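Local coordinates for extracellular solute-binding protein family 5 (Brucella melitensis, PDB 4ONY), which probably binds peptides or related solutes in the periplasm and hands them to an ABC transporter for import, as a family 5 solute-binding protein, at residues A[61-64]-A[65-68]; A[136-139]-A[140-144]; A[146-149]-A[150-153]. One frame throughout, in Å; residues are numbered along the deposited sequence.

Interaction 1: residues A[61-64]-A[65-68]; sequences FVLK and SMRT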
loop_
_atom_site.group_PDB
_atom_site.type_symbol
_atom_site.label_atom_id
_atom_site.label_comp_id
_atom_site.label_asym_id
_atom_site.label_seq_id
_atom_site.Cartn_x
_atom_site.Cartn_y
_atom_site.Cartn_z
ATOM N N PHE A 61 -19.605 2.418 -2.843
ATOM C CA PHE A 61 -19.469 3.835 -2.508
ATOM C C PHE A 61 -20.252 4.320 -1.286
ATOM O O PHE A 61 -20.278 5.531 -1.014
ATOM C CB PHE A 61 -19.889 4.660 -3.731
ATOM C CG PHE A 61 -19.196 4.236 -4.997
ATOM C CD1 PHE A 61 -17.815 4.356 -5.116
ATOM C CD2 PHE A 61 -19.927 3.727 -6.067
ATOM C CE1 PHE A 61 -17.175 3.986 -6.305
ATOM C CE2 PHE A 61 -19.298 3.324 -7.236
ATOM C CZ PHE A 61 -17.921 3.447 -7.352
ATOM N N VAL A 62 -20.856 3.391 -0.534
ATOM C CA VAL A 62 -21.802 3.725 0.559
ATOM C C VAL A 62 -21.503 2.939 1.819
ATOM O O VAL A 62 -20.824 1.892 1.763
ATOM C CB VAL A 62 -23.276 3.455 0.116
ATOM C CG1 VAL A 62 -23.613 4.237 -1.147
ATOM C CG2 VAL A 62 -23.508 1.974 -0.132
ATOM N N LEU A 63 -22.009 3.423 2.958
ATOM C CA LEU A 63 -21.732 2.776 4.244
ATOM C C LEU A 63 -22.283 1.372 4.311
ATOM O O LEU A 63 -21.577 0.479 4.715
ATOM C CB LEU A 63 -22.294 3.584 5.428
ATOM C CG LEU A 63 -21.437 4.800 5.826
ATOM C CD1 LEU A 63 -22.237 5.658 6.816
ATOM C CD2 LEU A 63 -20.109 4.384 6.428
ATOM N N LYS A 64 -23.532 1.170 3.885
ATOM C CA LYS A 64 -24.163 -0.146 4.048
ATOM C C LYS A 64 -23.418 -1.226 3.261
ATOM O O LYS A 64 -23.201 -1.060 2.054
ATOM C CB LYS A 64 -25.659 -0.115 3.626
ATOM C CG LYS A 64 -26.416 -1.435 3.801
ATOM C CD LYS A 64 -26.397 -1.845 5.244
ATOM C CE LYS A 64 -27.127 -3.134 5.588
ATOM N NZ LYS A 64 -28.359 -3.335 4.790
ATOM N N SER A 65 -23.052 -2.321 3.939
ATOM C CA SER A 65 -22.342 -3.443 3.356
ATOM C C SER A 65 -20.946 -3.078 2.826
ATOM O O SER A 65 -20.382 -3.789 1.976
ATOM C CB SER A 65 -23.147 -4.131 2.227
ATOM O OG SER A 65 -24.339 -4.649 2.745
ATOM N N MET A 66 -20.361 -2.025 3.352
ATOM C CA MET A 66 -19.073 -1.593 2.831
ATOM C C MET A 66 -17.974 -2.644 3.044
ATOM O O MET A 66 -16.965 -2.600 2.335
ATOM C CB MET A 66 -18.642 -0.266 3.420
ATOM C CG MET A 66 -18.387 -0.264 4.913
ATOM S SD MET A 66 -17.803 1.346 5.516
ATOM C CE MET A 66 -16.053 1.220 5.128
ATOM N N ARG A 67 -18.132 -3.524 4.037
ATOM C CA ARG A 67 -17.146 -4.565 4.299
ATOM C C ARG A 67 -17.486 -5.902 3.613
ATOM O O ARG A 67 -16.699 -6.849 3.670
ATOM C CB ARG A 67 -16.931 -4.719 5.806
ATOM C CG ARG A 67 -16.074 -3.589 6.415
ATOM C CD ARG A 67 -15.894 -3.712 7.923
ATOM N NE ARG A 67 -17.205 -3.654 8.571
ATOM C CZ ARG A 67 -17.909 -4.687 9.056
ATOM N NH1 ARG A 67 -17.447 -5.956 9.043
ATOM N NH2 ARG A 67 -19.107 -4.437 9.587
ATOM N N THR A 68 -18.621 -5.959 2.913
ATOM C CA THR A 68 -19.015 -7.151 2.247
ATOM C C THR A 68 -19.467 -6.818 0.828
ATOM O O THR A 68 -20.471 -7.344 0.331
ATOM C CB THR A 68 -20.110 -7.880 3.039
ATOM O OG1 THR A 68 -21.210 -6.986 3.270
ATOM C CG2 THR A 68 -19.582 -8.375 4.379
#
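Ser65 follows Lys64 directly at the centre of a type II beta turn that runs from Leu63 to Met66. It has a left-handed backbone conformation, as the third residue of a type II turn adopts, and with it the chain reverses within four residues. Ser65 OG lies beside its own backbone N (chi1 -62°) and approaches the aliphatic part of Lys64, 4.0 Å from Lys64 CG. The polar ends of both side chains converge on one residue elsewhere in the chain: Ser65 OG and Lys64 NZ are each hydrogen-bonded to the hydroxyl of Ser205.

Met66 closes the turn. Its N donates to Leu63 O over 3.1 Å, with a bent N-H...O angle of 143°, and the donor stands above the carbonyl plane instead of on a lone pair. The same carbonyl is bordered by the start of the Met66 side chain, since Met66 CG lies 3.3 Å from Leu63 O. With CG placed between the backbone N and the carbonyl carbon (chi1 64°), the chain runs alongside Leu63, pointing the same way, and Met66 SD meets the Leu63 CD2 methyl at 3.9 Å. Met66 CB also rests 3.5 Å from Val62 O.

Met66 and Arg67 are the central residues of a second turn, type I from Ser65 to Thr68, and Thr68 N closes it by donating to Ser65 O over 2.9 Å. Thr68 OG1 is hydrogen-bonded to Asp56 OD1, which ties the end of this second turn to an earlier part of the loop.

Chemically, the two overlapping turns separate two kinds of chemistry: a thioether and a leucine methyl make a small apolar patch at the surface, while an amine and a hydroxyl share one serine, a polar link that probably limits the rotation of both side chains.

Interaction 2: residues A[136-139]-A[140-144]; sequences VLFT and YDILT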
loop_
_atom_site.group_PDB
_atom_site.type_symbol
_atom_site.label_atom_id
_atom_site.label_comp_id
_atom_site.label_asym_id
_atom_site.label_seq_id
_atom_site.Cartn_x
_atom_site.Cartn_y
_atom_site.Cartn_z
ATOM N N VAL A 136 -21.187 13.537 -14.381
ATOM C CA VAL A 136 -20.142 13.980 -13.445
ATOM C C VAL A 136 -20.758 14.840 -12.349
ATOM O O VAL A 136 -20.495 14.635 -11.165
ATOM C CB VAL A 136 -19.029 14.778 -14.140
ATOM C CG1 VAL A 136 -17.967 15.243 -13.127
ATOM C CG2 VAL A 136 -18.394 13.973 -15.267
ATOM N N LEU A 137 -21.593 15.802 -12.734
ATOM C CA LEU A 137 -22.187 16.687 -11.739
ATOM C C LEU A 137 -23.040 15.885 -10.777
ATOM O O LEU A 137 -23.002 16.113 -9.556
ATOM C CB LEU A 137 -23.047 17.807 -12.385
ATOM C CG LEU A 137 -22.368 18.797 -13.334
ATOM C CD1 LEU A 137 -23.347 19.860 -13.815
ATOM C CD2 LEU A 137 -21.182 19.461 -12.669
ATOM N N PHE A 138 -23.845 14.981 -11.340
ATOM C CA PHE A 138 -24.687 14.116 -10.546
ATOM C C PHE A 138 -23.847 13.326 -9.547
ATOM O O PHE A 138 -24.223 13.184 -8.370
ATOM C CB PHE A 138 -25.444 13.172 -11.475
ATOM C CG PHE A 138 -26.011 11.968 -10.798
ATOM C CD1 PHE A 138 -27.195 12.045 -10.103
ATOM C CD2 PHE A 138 -25.394 10.751 -10.924
ATOM C CE1 PHE A 138 -27.732 10.909 -9.502
ATOM C CE2 PHE A 138 -25.915 9.614 -10.309
ATOM C CZ PHE A 138 -27.061 9.701 -9.589
ATOM N N THR A 139 -22.722 12.814 -10.021
ATOM C CA THR A 139 -21.823 11.980 -9.206
ATOM C C THR A 139 -21.381 12.691 -7.941
ATOM O O THR A 139 -21.453 12.116 -6.854
ATOM C CB THR A 139 -20.568 11.518 -10.004
ATOM O OG1 THR A 139 -20.952 10.689 -11.113
ATOM C CG2 THR A 139 -19.639 10.723 -9.119
ATOM N N TYR A 140 -20.923 13.941 -8.069
ATOM C CA TYR A 140 -20.439 14.702 -6.882
ATOM C C TYR A 140 -21.606 15.070 -5.954
ATOM O O TYR A 140 -21.456 15.081 -4.709
ATOM C CB TYR A 140 -19.568 15.911 -7.274
ATOM C CG TYR A 140 -18.223 15.408 -7.721
ATOM C CD1 TYR A 140 -18.049 14.880 -8.980
ATOM C CD2 TYR A 140 -17.145 15.362 -6.838
ATOM C CE1 TYR A 140 -16.835 14.322 -9.369
ATOM C CE2 TYR A 140 -15.929 14.816 -7.209
ATOM C CZ TYR A 140 -15.761 14.294 -8.480
ATOM O OH TYR A 140 -14.538 13.715 -8.853
ATOM N N ASP A 141 -22.750 15.367 -6.552
ATOM C CA ASP A 141 -23.985 15.609 -5.776
ATOM C C ASP A 141 -24.347 14.353 -4.904
ATOM O O ASP A 141 -24.322 14.411 -3.650
ATOM C CB ASP A 141 -25.119 15.984 -6.749
ATOM C CG ASP A 141 -26.454 16.216 -6.049
ATOM O OD1 ASP A 141 -26.487 16.400 -4.834
ATOM O OD2 ASP A 141 -27.476 16.172 -6.732
ATOM N N ILE A 142 -24.586 13.214 -5.556
ATOM C CA ILE A 142 -25.074 12.066 -4.829
ATOM C C ILE A 142 -24.057 11.453 -3.859
ATOM O O ILE A 142 -24.443 10.996 -2.804
ATOM C CB ILE A 142 -25.672 10.986 -5.758
ATOM C CG1 ILE A 142 -26.497 9.991 -4.939
ATOM C CG2 ILE A 142 -24.607 10.239 -6.533
ATOM C CD1 ILE A 142 -27.227 8.971 -5.792
ATOM N N LEU A 143 -22.769 11.447 -4.203
ATOM C CA LEU A 143 -21.755 10.896 -3.320
ATOM C C LEU A 143 -21.502 11.770 -2.098
ATOM O O LEU A 143 -21.228 11.247 -1.030
ATOM C CB LEU A 143 -20.449 10.656 -4.051
ATOM C CG LEU A 143 -20.474 9.524 -5.057
ATOM C CD1 LEU A 143 -19.118 9.425 -5.703
ATOM C CD2 LEU A 143 -20.774 8.201 -4.333
ATOM N N THR A 144 -21.599 13.080 -2.262
ATOM C CA THR A 144 -21.553 13.978 -1.151
ATOM C C THR A 144 -22.735 13.740 -0.194
ATOM O O THR A 144 -22.563 13.631 1.017
ATOM C CB THR A 144 -21.519 15.438 -1.633
ATOM O OG1 THR A 144 -20.360 15.619 -2.476
ATOM C CG2 THR A 144 -21.428 16.389 -0.437
#
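Phe138 and Ile142, one helical turn apart, lie side by side and point the same way. Ile142 CG2 sits over one face of the Phe138 ring, 4.2 Å from its centroid and 20° off the ring normal, a CH-pi contact displaced toward the rim. The other branch, Ile142 CD1, reaches the far end of the ring at Phe138 CZ, 3.9 Å away. Ile142 CG1 is anti to the backbone N (chi1 -165°), which extends that branch along the ring while CG2 stays over its face.

Val136 and Tyr140 form a second parallel pair, with Val136 CG1 4.0 Å from Tyr140 CE1. Here the ring turns its edge to the backbone: Val136 O lies near the ring plane, 3.3 Å from Tyr140 CD1. Beyond the helix, Phe171 meets this ring edge-to-face.

Thr139 and Leu143 make the third pair, Thr139 CG2 touching Leu143 CD1 at 3.7 Å. Thr139 OG1, on a different branch, is hydrogen-bonded to Asp135 O and Leu192 N. Asp141 is exposed and forms a salt bridge with Arg199.

Successive i to i+4 backbone bonds set this spacing; in the straightest, Ile142 N donates to Phe138 O at 175°. Such i to i+4 side-chain pairs are characteristic of an alpha-helix, here helix 133-146, packed against strand 158-165 through Leu137 and Tyr140.

Interaction 3: residues A[146-149]-A[150-153]; sequences KGRP and PYNS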
loop_
_atom_site.group_PDB
_atom_site.type_symbol
_atom_site.label_atom_id
_atom_site.label_comp_id
_atom_site.label_asym_id
_atom_site.label_seq_id
_atom_site.Cartn_x
_atom_site.Cartn_y
_atom_site.Cartn_z
ATOM N N LYS A 146 -24.846 10.986 -0.033
ATOM C CA LYS A 146 -25.142 9.600 0.349
ATOM C C LYS A 146 -23.969 8.644 0.362
ATOM O O LYS A 146 -24.107 7.514 0.810
ATOM C CB LYS A 146 -26.197 9.034 -0.608
ATOM C CG LYS A 146 -27.433 9.894 -0.786
ATOM C CD LYS A 146 -28.568 9.105 -1.431
ATOM C CE LYS A 146 -29.255 8.261 -0.377
ATOM N NZ LYS A 146 -30.441 7.574 -0.943
ATOM N N GLY A 147 -22.797 9.083 -0.089
ATOM C CA GLY A 147 -21.632 8.258 -0.056
ATOM C C GLY A 147 -20.973 8.128 1.307
ATOM O O GLY A 147 -21.169 8.953 2.195
ATOM N N ARG A 148 -20.133 7.095 1.439
ATOM C CA ARG A 148 -19.278 6.948 2.599
ATOM C C ARG A 148 -17.978 7.718 2.409
ATOM O O ARG A 148 -17.567 7.990 1.267
ATOM C CB ARG A 148 -18.972 5.455 2.856
ATOM C CG ARG A 148 -18.060 4.789 1.832
ATOM C CD ARG A 148 -17.744 3.390 2.278
ATOM N NE ARG A 148 -17.011 2.555 1.319
ATOM C CZ ARG A 148 -15.694 2.593 1.102
ATOM N NH1 ARG A 148 -14.935 3.508 1.658
ATOM N NH2 ARG A 148 -15.140 1.703 0.299
ATOM N N PRO A 149 -17.293 8.049 3.506
ATOM C CA PRO A 149 -15.898 8.486 3.393
ATOM C C PRO A 149 -15.086 7.474 2.589
ATOM O O PRO A 149 -15.256 6.290 2.784
ATOM C CB PRO A 149 -15.401 8.516 4.874
ATOM C CG PRO A 149 -16.662 8.756 5.665
ATOM C CD PRO A 149 -17.718 7.954 4.926
ATOM N N PRO A 150 -14.166 7.941 1.724
ATOM C CA PRO A 150 -13.798 9.325 1.511
ATOM C C PRO A 150 -14.625 9.984 0.431
ATOM O O PRO A 150 -14.483 11.193 0.207
ATOM C CB PRO A 150 -12.333 9.218 1.034
ATOM C CG PRO A 150 -12.255 7.878 0.342
ATOM C CD PRO A 150 -13.253 7.000 1.051
ATOM N N TYR A 151 -15.473 9.211 -0.238
ATOM C CA TYR A 151 -16.171 9.690 -1.398
ATOM C C TYR A 151 -17.086 10.887 -1.088
ATOM O O TYR A 151 -17.336 11.720 -1.977
ATOM C CB TYR A 151 -16.985 8.554 -2.092
ATOM C CG TYR A 151 -16.156 7.365 -2.340
ATOM C CD1 TYR A 151 -15.044 7.437 -3.180
ATOM C CD2 TYR A 151 -16.420 6.169 -1.710
ATOM C CE1 TYR A 151 -14.199 6.343 -3.343
ATOM C CE2 TYR A 151 -15.627 5.076 -1.904
ATOM C CZ TYR A 151 -14.509 5.165 -2.701
ATOM O OH TYR A 151 -13.709 4.052 -2.910
ATOM N N ASN A 152 -17.550 11.011 0.151
ATOM C CA ASN A 152 -18.421 12.132 0.515
ATOM C C ASN A 152 -17.641 13.351 1.007
ATOM O O ASN A 152 -18.244 14.355 1.367
ATOM C CB ASN A 152 -19.452 11.741 1.570
ATOM C CG ASN A 152 -18.832 11.491 2.935
ATOM O OD1 ASN A 152 -17.616 11.316 3.075
ATOM N ND2 ASN A 152 -19.670 11.438 3.938
ATOM N N SER A 153 -16.320 13.279 1.022
ATOM C CA SER A 153 -15.555 14.393 1.570
ATOM C C SER A 153 -14.971 15.331 0.502
ATOM O O SER A 153 -14.418 16.334 0.842
ATOM C CB SER A 153 -14.442 13.855 2.484
ATOM O OG SER A 153 -13.411 13.265 1.702
#
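The Arg148 guanidinium has Tyr151 CE2 over one face, 3.8 Å above the plane and over its centre, so a carbon of the ring rim meets the flat of the cation. The two planes are inclined by 59°, which rules out a parallel stack. Pro150 CD in turn sits over the centre of one face of the Tyr151 ring, and elsewhere in the chain Phe61 meets this ring edge-to-face.

Arg148 and Tyr151 run side by side in the same direction. Arg148 CG lies between the backbone N and the carbonyl carbon (chi1 70°), and the chain is extended from there to NE, carrying the guanidinium along the tyrosine. Arg148 NH1 donates to Pro149 O over 3.0 Å, in the carbonyl plane, which helps to fix the rotation of the group.

The backbone turns sharply here. A cis peptide bond joins Pro149 to Pro150, and a type I beta turn follows from Pro150 to Ser153. Its two ends are joined by Pro150 O, which accepts from both Ser153 N and Ser153 OG; the hydroxyl lies 2.8 Å away on a lone pair of the carbonyl. Within the bend Asn152 N donates to Arg148 O over 3.2 Å, bent to 139° and coming from above the carbonyl plane.

Asn152 points back toward Gly147, the first residue to leave the helical conformation after helix 133-146, and its CB lies 3.3 Å from Gly147 O. Its OD1 comes 3.3 Å from Pro149 CA.

The chemistry thus combines a rigid diproline bend with a flat cation held by its own neighbour's carbonyl. Pro149 O probably offsets part of its charge, and with one face covered by an aromatic carbon the guanidinium is probably limited in its motion.

Along the chain the order is interaction 1, interaction 2, interaction 3. The first lies in the long loop between strands 46-52 and 88-90, the second on helix 133-146, and the third in the loop from that helix to strand 158-165. The centres of interactions 2 and 3 are about 10 Å apart, those of 1 and 3 about 11 Å, and those of 1 and 2 about 18 Å. Interaction 3 bridges the others: Phe61 O is 2.9 Å from Arg148 N, a probable hydrogen bond, while Asn152 CB packs on Leu143 O. Phe61 CB also touches Leu143 CD2. The helix end and both loops thus form one continuous packed region of the binding protein.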